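Imelysin (Bacteroides ovatus ATCC 8483, PDB 3OYV) is an imelysin-like protein, probably of the outer membrane, thought to bind metal and to act in bacterial iron uptake, possibly as a peptidase. Local coordinates at residues N99-G104 / E108-V113; R29-L34 / F344-F349; A83-E88 / Y130-A135; Y43-S48 / F290-E295; C74-V79 / Y212-S217. All coordinates share one frame; numbering follows the deposited sequence. Where two conformers were deposited one is given.

Contact 1. Residues N99-G104 / E108-V113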
# COMPACT_ATOMS: atom_id res chain seq x y z
N ASN A 99 16.09 -6.27 12.82
CA ASN A 99 17.55 -6.33 12.85
C ASN A 99 18.15 -5.15 13.61
O ASN A 99 19.11 -5.31 14.38
CB ASN A 99 18.11 -6.42 11.45
CG ASN A 99 17.83 -7.75 10.82
OD1 ASN A 99 17.75 -8.77 11.50
ND2 ASN A 99 17.65 -7.75 9.51
N LEU A 100 17.59 -3.95 13.44
CA LEU A 100 18.02 -2.82 14.28
C LEU A 100 17.88 -3.15 15.78
O LEU A 100 18.80 -2.90 16.58
CB LEU A 100 17.17 -1.57 13.98
CG LEU A 100 17.47 -0.82 12.70
CD1 LEU A 100 16.34 0.17 12.33
CD2 LEU A 100 18.85 -0.11 12.77
N TYR A 101 16.76 -3.73 16.17
CA TYR A 101 16.47 -3.98 17.56
C TYR A 101 17.48 -4.99 18.09
O TYR A 101 18.07 -4.79 19.18
CB TYR A 101 15.04 -4.51 17.72
CG TYR A 101 14.57 -4.47 19.14
CD1 TYR A 101 15.05 -5.38 20.10
CD2 TYR A 101 13.69 -3.47 19.57
CE1 TYR A 101 14.62 -5.31 21.40
CE2 TYR A 101 13.29 -3.40 20.87
CZ TYR A 101 13.74 -4.30 21.78
OH TYR A 101 13.32 -4.22 23.11
N LYS A 102 17.69 -6.09 17.36
CA LYS A 102 18.59 -7.14 17.85
C LYS A 102 20.04 -6.66 17.96
O LYS A 102 20.79 -7.23 18.76
CB LYS A 102 18.50 -8.37 16.96
CG LYS A 102 17.13 -9.04 16.93
CD LYS A 102 16.57 -9.41 18.28
CE LYS A 102 17.38 -10.45 19.00
NZ LYS A 102 16.64 -10.90 20.23
N ALA A 103 20.42 -5.66 17.15
CA ALA A 103 21.74 -5.04 17.22
C ALA A 103 21.91 -4.07 18.39
O ALA A 103 23.00 -3.51 18.56
CB ALA A 103 22.05 -4.32 15.94
N GLY A 104 20.83 -3.84 19.14
CA GLY A 104 20.84 -2.94 20.29
C GLY A 104 20.36 -1.54 19.94
O GLY A 104 20.27 -0.68 20.83
N GLU A 108 15.92 3.37 17.52
CA GLU A 108 15.86 3.49 16.07
C GLU A 108 14.84 2.48 15.52
O GLU A 108 14.06 2.81 14.64
CB GLU A 108 17.23 3.27 15.44
CG GLU A 108 17.30 3.73 14.01
CD GLU A 108 18.64 3.49 13.36
OE1 GLU A 108 19.60 3.18 14.08
OE2 GLU A 108 18.71 3.61 12.12
N ALA A 109 14.85 1.26 16.03
CA ALA A 109 13.93 0.20 15.59
C ALA A 109 12.47 0.61 15.75
O ALA A 109 11.65 0.47 14.83
CB ALA A 109 14.20 -1.11 16.35
N LEU A 110 12.14 1.11 16.94
CA LEU A 110 10.78 1.48 17.25
C LEU A 110 10.25 2.54 16.27
O LEU A 110 9.10 2.47 15.81
CB LEU A 110 10.63 1.99 18.69
CG LEU A 110 10.15 0.93 19.71
CD1 LEU A 110 11.03 -0.29 19.82
CD2 LEU A 110 9.94 1.56 21.10
N TYR A 111 11.09 3.51 15.94
CA TYR A 111 10.68 4.61 15.07
C TYR A 111 10.79 4.30 13.59
O TYR A 111 10.36 5.10 12.76
CB TYR A 111 11.42 5.90 15.46
CG TYR A 111 10.94 6.42 16.80
CD1 TYR A 111 9.81 7.20 16.88
CD2 TYR A 111 11.61 6.11 17.97
CE1 TYR A 111 9.34 7.65 18.11
CE2 TYR A 111 11.16 6.55 19.21
CZ TYR A 111 10.02 7.32 19.28
OH TYR A 111 9.55 7.76 20.48
N ALA A 112 11.29 3.10 13.26
CA ALA A 112 11.39 2.65 11.88
C ALA A 112 10.14 1.91 11.38
O ALA A 112 10.07 1.59 10.21
CB ALA A 112 12.62 1.73 11.71
N VAL A 113 9.23 1.57 12.29
CA VAL A 113 8.09 0.71 11.96
C VAL A 113 7.03 1.45 11.12
O VAL A 113 6.33 2.34 11.62
CB VAL A 113 7.46 0.14 13.24
CG1 VAL A 113 6.18 -0.69 12.93
CG2 VAL A 113 8.49 -0.77 13.99

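Contact 2. Residues R29-L34 / F344-F349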
# COMPACT_ATOMS: atom_id res chain seq x y z
N ARG A 29 -4.80 19.60 4.70
CA ARG A 29 -5.51 19.78 3.44
C ARG A 29 -4.58 19.56 2.25
O ARG A 29 -4.94 18.91 1.27
CB ARG A 29 -6.19 21.16 3.33
CG ARG A 29 -6.84 21.43 2.04
CD ARG A 29 -7.63 22.69 2.11
NE ARG A 29 -8.05 23.04 0.75
CZ ARG A 29 -8.83 24.06 0.42
NH1 ARG A 29 -9.25 24.89 1.33
NH2 ARG A 29 -9.16 24.27 -0.86
N ASN A 30 -3.38 20.15 2.32
CA ASN A 30 -2.44 20.02 1.23
C ASN A 30 -2.09 18.55 0.96
O ASN A 30 -2.11 18.09 -0.18
CB ASN A 30 -1.16 20.80 1.54
CG ASN A 30 -0.30 20.98 0.29
OD1 ASN A 30 -0.69 21.70 -0.63
ND2 ASN A 30 0.85 20.29 0.22
N VAL A 31 -1.78 17.82 2.03
CA VAL A 31 -1.38 16.42 1.87
C VAL A 31 -2.54 15.56 1.37
O VAL A 31 -2.36 14.70 0.49
CB VAL A 31 -0.78 15.90 3.18
CG1 VAL A 31 -0.49 14.39 3.11
CG2 VAL A 31 0.50 16.67 3.55
N ALA A 32 -3.75 15.82 1.86
CA ALA A 32 -4.94 15.07 1.43
C ALA A 32 -5.27 15.41 -0.03
O ALA A 32 -5.71 14.53 -0.78
CB ALA A 32 -6.14 15.37 2.31
N ALA A 33 -5.08 16.68 -0.45
CA ALA A 33 -5.31 17.09 -1.84
C ALA A 33 -4.37 16.35 -2.77
O ALA A 33 -4.76 15.89 -3.84
CB ALA A 33 -5.15 18.60 -1.96
N LEU A 34 -3.10 16.25 -2.36
CA LEU A 34 -2.11 15.55 -3.18
C LEU A 34 -2.49 14.07 -3.34
O LEU A 34 -2.35 13.49 -4.40
CB LEU A 34 -0.71 15.68 -2.58
CG LEU A 34 -0.09 17.08 -2.62
CD1 LEU A 34 1.16 17.12 -1.76
CD2 LEU A 34 0.22 17.50 -4.06
N PHE A 344 0.40 9.03 2.43
CA PHE A 344 -0.41 8.45 3.48
C PHE A 344 0.20 8.59 4.88
O PHE A 344 -0.51 8.80 5.85
CB PHE A 344 -0.68 6.98 3.21
CG PHE A 344 -1.80 6.70 2.23
CD1 PHE A 344 -3.10 7.00 2.60
CD2 PHE A 344 -1.56 6.09 1.00
CE1 PHE A 344 -4.13 6.68 1.78
CE2 PHE A 344 -2.61 5.76 0.16
CZ PHE A 344 -3.91 6.10 0.54
N HIS A 345 1.52 8.38 5.00
CA HIS A 345 2.11 8.38 6.31
C HIS A 345 2.28 9.78 6.91
O HIS A 345 2.31 9.93 8.11
CB HIS A 345 3.39 7.57 6.33
CG HIS A 345 3.14 6.13 6.03
ND1 HIS A 345 2.37 5.33 6.84
CD2 HIS A 345 3.55 5.37 5.00
CE1 HIS A 345 2.32 4.11 6.32
NE2 HIS A 345 3.01 4.12 5.19
N THR A 346 2.38 10.80 6.07
CA THR A 346 2.34 12.18 6.56
C THR A 346 0.96 12.51 7.09
O THR A 346 0.84 13.08 8.17
CB THR A 346 2.81 13.20 5.49
OG1 THR A 346 4.17 12.94 5.19
CG2 THR A 346 2.68 14.61 6.05
N LEU A 347 -0.09 12.13 6.36
CA LEU A 347 -1.42 12.32 6.92
C LEU A 347 -1.62 11.53 8.19
O LEU A 347 -2.22 12.01 9.12
CB LEU A 347 -2.45 11.98 5.88
CG LEU A 347 -3.85 12.48 6.12
CD1 LEU A 347 -3.90 13.95 6.54
CD2 LEU A 347 -4.66 12.23 4.80
N GLU A 348 -1.08 10.31 8.20
CA GLU A 348 -1.13 9.50 9.41
C GLU A 348 -0.51 10.24 10.62
O GLU A 348 -1.08 10.26 11.72
CB GLU A 348 -0.41 8.16 9.16
CG GLU A 348 -0.61 7.09 10.23
CD GLU A 348 0.41 5.96 10.11
OE1 GLU A 348 1.33 6.06 9.28
OE2 GLU A 348 0.29 5.00 10.90
N PHE A 349 0.67 10.82 10.39
CA PHE A 349 1.36 11.59 11.45
C PHE A 349 0.48 12.72 11.99
O PHE A 349 0.47 13.00 13.18
CB PHE A 349 2.64 12.16 10.83
CG PHE A 349 3.48 13.02 11.74
CD1 PHE A 349 3.19 14.35 11.95
CD2 PHE A 349 4.65 12.54 12.28
CE1 PHE A 349 3.98 15.12 12.77
CE2 PHE A 349 5.46 13.33 13.08
CZ PHE A 349 5.11 14.60 13.33

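Contact 3. Residues A83-E88 / Y130-A135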
# COMPACT_ATOMS: atom_id res chain seq x y z
N ALA A 83 5.96 -11.70 -5.48
CA ALA A 83 7.20 -12.09 -4.80
C ALA A 83 7.85 -10.86 -4.18
O ALA A 83 8.27 -10.89 -3.01
CB ALA A 83 8.17 -12.79 -5.78
N GLU A 84 7.88 -9.77 -4.94
CA GLU A 84 8.50 -8.54 -4.44
C GLU A 84 7.87 -8.01 -3.18
O GLU A 84 8.55 -7.61 -2.26
CB GLU A 84 8.45 -7.45 -5.48
CG GLU A 84 9.41 -7.63 -6.60
CD GLU A 84 9.53 -6.38 -7.45
OE1 GLU A 84 9.03 -5.31 -7.03
OE2 GLU A 84 10.10 -6.48 -8.56
N ILE A 85 6.54 -7.97 -3.12
CA ILE A 85 5.91 -7.50 -1.88
C ILE A 85 6.10 -8.45 -0.71
O ILE A 85 6.27 -8.00 0.44
CB ILE A 85 4.42 -7.07 -2.08
CG1 ILE A 85 3.97 -6.21 -0.89
CG2 ILE A 85 3.48 -8.24 -2.24
CD1 ILE A 85 4.73 -4.89 -0.72
N ALA A 86 6.12 -9.76 -0.96
CA ALA A 86 6.46 -10.71 0.09
C ALA A 86 7.87 -10.47 0.64
O ALA A 86 8.09 -10.50 1.86
CB ALA A 86 6.31 -12.16 -0.43
N ASN A 87 8.79 -10.18 -0.26
CA ASN A 87 10.16 -9.82 0.13
C ASN A 87 10.19 -8.54 0.94
O ASN A 87 10.83 -8.47 2.00
CB ASN A 87 11.06 -9.65 -1.08
CG ASN A 87 12.38 -8.95 -0.74
OD1 ASN A 87 13.38 -9.60 -0.50
ND2 ASN A 87 12.35 -7.63 -0.68
N GLU A 88 9.50 -7.52 0.45
CA GLU A 88 9.51 -6.22 1.13
C GLU A 88 8.90 -6.29 2.53
O GLU A 88 9.46 -5.72 3.48
CB GLU A 88 8.80 -5.16 0.29
CG GLU A 88 8.67 -3.79 0.98
CD GLU A 88 9.97 -3.05 1.10
OE1 GLU A 88 10.97 -3.45 0.45
OE2 GLU A 88 9.98 -2.04 1.84
N TYR A 130 -2.63 -10.11 1.56
CA TYR A 130 -3.90 -10.31 0.87
C TYR A 130 -3.90 -9.79 -0.55
O TYR A 130 -4.63 -10.31 -1.37
CB TYR A 130 -5.06 -9.73 1.67
CG TYR A 130 -5.37 -10.49 2.93
CD1 TYR A 130 -5.26 -11.88 2.96
CD2 TYR A 130 -5.78 -9.84 4.08
CE1 TYR A 130 -5.54 -12.59 4.10
CE2 TYR A 130 -6.07 -10.56 5.25
CZ TYR A 130 -5.95 -11.93 5.23
OH TYR A 130 -6.23 -12.65 6.37
N SER A 131 -3.05 -8.81 -0.85
CA SER A 131 -2.85 -8.40 -2.24
C SER A 131 -2.35 -9.56 -3.11
O SER A 131 -2.84 -9.79 -4.24
CB SER A 131 -1.90 -7.21 -2.34
OG SER A 131 -1.89 -6.66 -3.65
N ILE A 132 -1.43 -10.34 -2.56
CA ILE A 132 -0.94 -11.53 -3.25
C ILE A 132 -2.08 -12.56 -3.41
O ILE A 132 -2.26 -13.14 -4.50
CB ILE A 132 0.23 -12.20 -2.47
CG1 ILE A 132 1.40 -11.24 -2.35
CG2 ILE A 132 0.63 -13.52 -3.14
CD1 ILE A 132 2.52 -11.78 -1.42
N ARG A 133 -2.83 -12.79 -2.35
CA ARG A 133 -3.99 -13.66 -2.43
C ARG A 133 -4.91 -13.23 -3.57
O ARG A 133 -5.31 -14.05 -4.39
CB ARG A 133 -4.75 -13.65 -1.12
CG ARG A 133 -5.93 -14.62 -1.13
CD ARG A 133 -6.96 -14.22 -0.11
NE ARG A 133 -7.50 -12.88 -0.36
CZ ARG A 133 -8.36 -12.27 0.43
NH1 ARG A 133 -8.80 -12.89 1.53
NH2 ARG A 133 -8.79 -11.05 0.14
N ASN A 134 -5.26 -11.95 -3.60
CA ASN A 134 -6.15 -11.45 -4.65
C ASN A 134 -5.60 -11.70 -6.03
O ASN A 134 -6.33 -12.13 -6.93
CB ASN A 134 -6.45 -9.98 -4.44
CG ASN A 134 -7.27 -9.70 -3.19
OD1 ASN A 134 -7.73 -10.63 -2.50
ND2 ASN A 134 -7.45 -8.43 -2.87
N ALA A 135 -4.32 -11.44 -6.23
CA ALA A 135 -3.68 -11.65 -7.53
C ALA A 135 -3.77 -13.12 -7.93
O ALA A 135 -4.06 -13.41 -9.09
CB ALA A 135 -2.19 -11.20 -7.52

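Contact 4. Residues Y43-S48 / F290-E295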
# COMPACT_ATOMS: atom_id res chain seq x y z
N TYR A 43 -5.94 5.79 -11.01
CA TYR A 43 -7.12 5.09 -11.49
C TYR A 43 -7.37 5.43 -12.99
O TYR A 43 -7.66 4.55 -13.81
CB TYR A 43 -8.31 5.47 -10.65
CG TYR A 43 -9.63 4.90 -11.16
CD1 TYR A 43 -9.83 3.54 -11.32
CD2 TYR A 43 -10.69 5.75 -11.44
CE1 TYR A 43 -11.03 3.03 -11.77
CE2 TYR A 43 -11.90 5.25 -11.88
CZ TYR A 43 -12.09 3.90 -12.02
OH TYR A 43 -13.30 3.42 -12.47
N ASN A 44 -7.35 6.71 -13.33
CA ASN A 44 -7.62 7.10 -14.70
C ASN A 44 -6.60 6.56 -15.70
O ASN A 44 -6.97 6.23 -16.84
CB ASN A 44 -7.72 8.62 -14.84
CG ASN A 44 -8.97 9.19 -14.18
OD1 ASN A 44 -9.94 8.47 -13.94
ND2 ASN A 44 -8.95 10.51 -13.88
N ALA A 45 -5.35 6.39 -15.26
CA ALA A 45 -4.31 5.87 -16.16
C ALA A 45 -4.66 4.43 -16.53
O ALA A 45 -4.51 4.01 -17.66
CB ALA A 45 -2.97 5.90 -15.50
N TRP A 46 -5.14 3.67 -15.53
CA TRP A 46 -5.56 2.29 -15.77
C TRP A 46 -6.87 2.18 -16.51
O TRP A 46 -7.06 1.28 -17.33
CB TRP A 46 -5.64 1.51 -14.44
CG TRP A 46 -4.32 0.92 -14.02
CD1 TRP A 46 -3.35 1.52 -13.24
CD2 TRP A 46 -3.80 -0.38 -14.35
NE1 TRP A 46 -2.27 0.70 -13.11
CE2 TRP A 46 -2.53 -0.48 -13.76
CE3 TRP A 46 -4.27 -1.45 -15.12
CZ2 TRP A 46 -1.75 -1.64 -13.86
CZ3 TRP A 46 -3.50 -2.60 -15.20
CH2 TRP A 46 -2.26 -2.69 -14.60
N ASN A 47 -7.84 3.02 -16.14
CA ASN A 47 -9.21 2.82 -16.57
C ASN A 47 -9.64 3.60 -17.79
O ASN A 47 -10.60 3.20 -18.46
CB ASN A 47 -10.14 3.19 -15.41
CG ASN A 47 -11.60 2.84 -15.71
OD1 ASN A 47 -11.98 1.67 -15.93
ND2 ASN A 47 -12.46 3.86 -15.66
N SER A 48 -8.96 4.70 -18.06
CA SER A 48 -9.39 5.60 -19.13
C SER A 48 -8.32 5.82 -20.20
O SER A 48 -8.56 5.55 -21.40
CB SER A 48 -9.83 6.95 -18.51
OG SER A 48 -10.21 7.86 -19.53
N PHE A 290 3.50 -2.05 -10.24
CA PHE A 290 4.07 -1.94 -11.56
C PHE A 290 3.18 -1.10 -12.43
O PHE A 290 2.06 -0.78 -12.06
CB PHE A 290 4.31 -3.33 -12.21
CG PHE A 290 3.06 -4.05 -12.64
CD1 PHE A 290 2.41 -4.91 -11.76
CD2 PHE A 290 2.58 -3.91 -13.91
CE1 PHE A 290 1.28 -5.60 -12.20
CE2 PHE A 290 1.45 -4.57 -14.34
CZ PHE A 290 0.81 -5.43 -13.49
N GLY A 291 3.69 -0.70 -13.60
CA GLY A 291 2.94 0.17 -14.48
C GLY A 291 2.83 1.55 -13.86
O GLY A 291 3.78 2.01 -13.21
N PRO A 292 1.69 2.22 -14.06
CA PRO A 292 1.55 3.60 -13.60
C PRO A 292 2.03 3.92 -12.20
O PRO A 292 2.73 4.92 -12.01
CB PRO A 292 0.05 3.85 -13.76
CG PRO A 292 -0.31 3.04 -14.98
CD PRO A 292 0.54 1.78 -14.87
N VAL A 293 1.71 3.09 -11.23
CA VAL A 293 2.09 3.44 -9.84
C VAL A 293 3.62 3.40 -9.66
O VAL A 293 4.14 4.03 -8.75
CB VAL A 293 1.41 2.51 -8.81
CG1 VAL A 293 2.08 1.11 -8.82
CG2 VAL A 293 1.40 3.13 -7.40
N ASP A 294 4.32 2.67 -10.54
CA ASP A 294 5.77 2.49 -10.45
C ASP A 294 6.51 3.40 -11.42
O ASP A 294 7.67 3.13 -11.76
CB ASP A 294 6.09 1.02 -10.74
CG ASP A 294 7.53 0.62 -10.47
OD1 ASP A 294 8.07 1.01 -9.41
OD2 ASP A 294 8.06 -0.17 -11.31
N GLU A 295 5.83 4.46 -11.89
CA GLU A 295 6.39 5.44 -12.83
C GLU A 295 6.26 6.85 -12.27
O GLU A 295 5.36 7.15 -11.46
CB GLU A 295 5.65 5.34 -14.16
CG GLU A 295 5.85 3.97 -14.86
CD GLU A 295 4.98 3.70 -16.08
OE1 GLU A 295 4.20 4.56 -16.54
OE2 GLU A 295 5.09 2.56 -16.60
O HOH W 1 -0.09 0.67 -11.29

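Contact 5. Residues C74-V79 / Y212-S217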
# COMPACT_ATOMS: atom_id res chain seq x y z
N CYS A 74 3.08 -10.99 -19.18
CA CYS A 74 2.21 -10.37 -18.19
C CYS A 74 2.21 -11.17 -16.89
O CYS A 74 2.33 -10.62 -15.80
CB CYS A 74 0.76 -10.31 -18.67
SG CYS A 74 0.50 -9.25 -20.08
N VAL A 75 2.08 -12.50 -17.00
CA VAL A 75 1.96 -13.34 -15.81
C VAL A 75 3.28 -13.42 -15.01
O VAL A 75 3.26 -13.43 -13.79
CB VAL A 75 1.40 -14.74 -16.18
CG1 VAL A 75 1.57 -15.76 -15.06
CG2 VAL A 75 -0.06 -14.59 -16.59
N GLU A 76 4.41 -13.40 -15.72
CA GLU A 76 5.69 -13.33 -15.05
C GLU A 76 5.81 -12.02 -14.26
O GLU A 76 6.31 -12.04 -13.14
CB GLU A 76 6.82 -13.49 -16.07
CG GLU A 76 6.91 -14.95 -16.56
CD GLU A 76 7.91 -15.19 -17.69
OE1 GLU A 76 8.29 -14.24 -18.40
OE2 GLU A 76 8.25 -16.39 -17.89
N GLU A 77 5.30 -10.92 -14.82
CA GLU A 77 5.30 -9.65 -14.10
C GLU A 77 4.38 -9.75 -12.87
O GLU A 77 4.75 -9.34 -11.78
CB GLU A 77 4.86 -8.49 -15.01
CG GLU A 77 4.86 -7.10 -14.34
CD GLU A 77 6.26 -6.56 -14.07
OE1 GLU A 77 7.28 -7.17 -14.48
OE2 GLU A 77 6.37 -5.50 -13.43
N ILE A 78 3.20 -10.33 -13.07
CA ILE A 78 2.26 -10.50 -11.95
C ILE A 78 2.92 -11.27 -10.79
O ILE A 78 2.88 -10.86 -9.62
CB ILE A 78 0.95 -11.22 -12.37
CG1 ILE A 78 0.16 -10.31 -13.30
CG2 ILE A 78 0.16 -11.73 -11.17
CD1 ILE A 78 -0.99 -10.99 -14.03
N VAL A 79 3.55 -12.39 -11.13
CA VAL A 79 4.14 -13.26 -10.10
C VAL A 79 5.38 -12.60 -9.46
O VAL A 79 5.53 -12.63 -8.24
CB VAL A 79 4.45 -14.66 -10.67
CG1 VAL A 79 5.25 -15.50 -9.67
CG2 VAL A 79 3.14 -15.36 -11.08
N TYR A 212 7.39 -23.06 -12.95
CA TYR A 212 6.41 -24.02 -13.43
C TYR A 212 5.62 -23.46 -14.61
O TYR A 212 5.42 -24.13 -15.62
CB TYR A 212 5.49 -24.47 -12.30
CG TYR A 212 4.63 -25.63 -12.72
CD1 TYR A 212 5.09 -26.95 -12.56
CD2 TYR A 212 3.39 -25.44 -13.31
CE1 TYR A 212 4.31 -28.04 -12.98
CE2 TYR A 212 2.61 -26.53 -13.72
CZ TYR A 212 3.07 -27.82 -13.54
OH TYR A 212 2.31 -28.90 -13.96
N ILE A 213 5.19 -22.20 -14.50
CA ILE A 213 4.47 -21.54 -15.60
C ILE A 213 5.37 -21.36 -16.84
O ILE A 213 4.94 -21.64 -17.97
CB ILE A 213 3.90 -20.17 -15.14
CG1 ILE A 213 2.89 -20.39 -14.01
CG2 ILE A 213 3.24 -19.44 -16.32
CD1 ILE A 213 2.52 -19.07 -13.22
N ALA A 214 6.61 -20.93 -16.62
CA ALA A 214 7.53 -20.62 -17.70
C ALA A 214 7.98 -21.86 -18.50
O ALA A 214 8.32 -21.72 -19.67
CB ALA A 214 8.78 -19.88 -17.15
N ASN A 215 7.92 -23.03 -17.88
CA ASN A 215 8.31 -24.29 -18.54
C ASN A 215 7.27 -24.67 -19.61
O ASN A 215 6.17 -25.09 -19.26
CB ASN A 215 8.46 -25.39 -17.51
CG ASN A 215 8.96 -26.72 -18.10
OD1 ASN A 215 9.11 -26.85 -19.33
ND2 ASN A 215 9.20 -27.69 -17.24
N ASN A 216 7.65 -24.53 -20.89
CA ASN A 216 6.75 -24.84 -22.04
C ASN A 216 6.13 -26.22 -21.92
O ASN A 216 4.96 -26.42 -22.28
CB ASN A 216 7.49 -24.75 -23.38
CG ASN A 216 7.84 -23.33 -23.77
OD1 ASN A 216 7.35 -22.37 -23.17
ND2 ASN A 216 8.72 -23.19 -24.77
N SER A 217 6.88 -27.16 -21.36
CA SER A 217 6.43 -28.54 -21.28
C SER A 217 5.25 -28.74 -20.36
O SER A 217 4.60 -29.76 -20.42
CB SER A 217 7.59 -29.44 -20.87
OG SER A 217 8.70 -29.22 -21.74

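Contact 1. Residues N99-G104 / E108-V113
In Leu100 the side chain lies beside its own backbone N, with CG anti to the carbonyl carbon (chi1 -76°), and this carries both methyls to helix 106-111. In Tyr101 the ring carbon CG is anti to the backbone N instead (chi1 -166°), which lays the ring beside Leu110 of helix 106-111. Ala109 sits between the two. Ala109 CB lies 3.8 Å from Leu100 CB and also 3.8 Å from Tyr101 CB. The small methyl lets the backbones come close, with Leu100 CA and Ala109 CA 5.3 Å apart. Leu100 then splits its branches. Leu100 CD1 reaches Ala112 CB at 4.1 Å. In one of two modelled conformers of Glu108, Leu100 CD2 lies against the carboxylate end, 3.6 Å from Glu108 OE1. In that conformer the extended Glu108 chain crosses Leu100 at about a right angle, and its CG nears Leu100 CD1. Tyr101 and Leu110 run side by side and point the same way. Leu110 CD1 meets the ring at its edge, in plane, 4.0 Å from Tyr101 CE2. Ile186 and Pro187 also touch Tyr101. No hydrogen bond joins the two segments. After helix 71-102, Gly104 first leaves helical angles; its phi is positive and Gly104 N bonds to Tyr101 O at 2.9 Å. The arrangement is a Schellman-capped helix end with short helix 106-111 packed back on it at the surface.

Contact 2. Residues R29-L34 / F344-F349
Val31 points from helix 21-47 toward helix 343-351, and its two methyls do most of the touching. From CB, CG1 extends anti to the backbone N (chi1 173°). Val31 CG1 ends over the backbone of Leu347, 4.0 Å from Leu347 N and 4.2 Å from Leu347 CB. The other branch, CG2, meets the methyl of Thr346, with Val31 CG2 and Thr346 CG2 3.9 Å apart. The two side chains cross at about a right angle. Thr346 OG1 bonds back to Arg342 O, just before the helix, and leaves CG2 for the valine. The next residue after Val31, Ala32, packs its CB on Leu347 CD2 at 4.3 Å.

On another side of helix 343-351, His345 ND1 donates to Glu348 OE1 at 2.8 Å, nearly straight at 173°. Ser118 holds the other carboxylate oxygen. The segment axes pass 9.4 Å apart at 151°. This is near-antiparallel packing of buried helices, joining helices near the two ends of the chain in an all-helical fold.

Contact 3. Residues A83-E88 / Y130-A135
This contact is a buried helix-helix packing within the helical bundle, between helix 71-102 and helix 121-137. Ile132 carries the second helix's side of it. Its CG1 is anti to the carbonyl carbon (chi1 -61°), and the chain extends beyond it, which sends CD1 across to the first helix. Ile85 answers with its CG2 branch. That methyl lies between its own backbone N and carbonyl carbon, and Ile85 CG2 meets Ile132 CG1 at 3.7 Å and Ile132 CD1 at 3.8 Å. The longer branch of Ile85, CG1 and CD1, leads away from this partner. Ile85 also touches Glu286 and Ala287 of the loop after helix 265-283. Ala86 adds one methyl alongside, with Ala86 CB 3.9 Å from Ile132 CD1. The tip of Ile132 is thus met by two residues of the same helix turn. Its side chain also touches Cys82 and Ile168, which belong to helices 71-102 and 158-177. On the interface side, Ser131 OG bonds to Lys284 O and Ala287 N, tying helix 121-137 to that loop.

Away from the interface, Arg133 binds Asn134 side-on. Arg133 NE and NH2 both donate to Asn134 OD1, at 3.1 and 2.9 Å. The NH2 bond lies in the carbonyl plane, on a lone pair, whereas NE comes in tilted from it. One guanidinium face lies against Tyr130 CD1.

Between the two segments the contact is entirely apolar, and no hydrogen bond crosses it.

Contact 4. Residues Y43-S48 / F290-E295
Pro292 packs against Ala45 and Trp46 at the end of helix 21-47; this is the apolar part. Pro292 CG lies 3.9 Å from Ala45 CB. Pro292 CD lies 3.5 Å from Trp46 NE1, and Pro292 CG is 3.8 Å from Trp46 CD1. The proline and the indole cross at about a right angle.

The aromatic contact is lighter. Phe290 CE2 reaches Trp46 CH2 at 4.2 Å, near the indole plane and at its edge. Phe290 gets there with CG between its backbone N and carbonyl carbon (chi1 72°). Tyr56 and Tyr242 add further rings around Trp46, and Phe60 meets Phe290.

The polar part goes through one water. Trp46 NE1 donates to it in the indole plane at 2.8 Å. The water accepts again from Val293 N at 3.0 Å and donates to Phe290 O at 2.7 Å. The loop itself is tied by Asp294 N to Gly291 O, across the short 3-10 segment.

The water thus satisfies the buried indole N-H together with two backbone groups of the loop. Three bonds hold it, and they join helix 21-47 to the loop without any direct hydrogen bond between the segments.

Contact 5. Residues C74-V79 / Y212-S217
Val75 and Ile213 form the tight part of the contact. Ile213 CD1 meets Val75 CG1 at 3.9 Å, and the side chains cross at about a right angle. Val75 CG1 is anti to its backbone N (chi1 166°), which turns it toward helix 189-214. Val79, one turn later, meets the same methyl, with Val79 CG2 4.3 Å from Ile213 CD1. All three residues are buried. Leu149 of helix 149-156 touches both valines, and Ile153 touches Ile213.

The looser side faces solvent. Here the extended Glu76 side chain runs past the end of helix 189-214. Glu76 OE2 comes within 3.6 Å of Ala214 CB, and Glu76 touches Lys210. Beyond Ala214 the helix stops. At exposed Asn215 an Asx turn follows: Ser217 N donates to Asn215 OD1 at 3.0 Å, from above the carbonyl plane.

Grip across the segments is apolar and buried. The carboxylate contributes only a van der Waals contact. Polar bonding at the helix end is local, by the Asx turn, Asn218 and Asn221; none crosses to 74-79.

Overall arrangement
Contacts 2, 3, 4 and 5 are largely buried, while contact 1 lies at the surface. Helix 71-102 serves three of them: contact 5 toward its start, contact 3 in the middle and contact 1 at its end. Helix 21-47 serves contacts 2 and 4, whose centres are about 21 Å apart. Contacts 4 and 5 touch through Phe290 and Glu77. Contact 1 joins neighbours in sequence, whereas contact 2 closes a loop of more than 300 residues and encloses the other four. Contacts 2 and 3 are apolar across their helices. Contact 4 adds a bridging water, and contacts 1 and 5 bring in glutamate carboxylates.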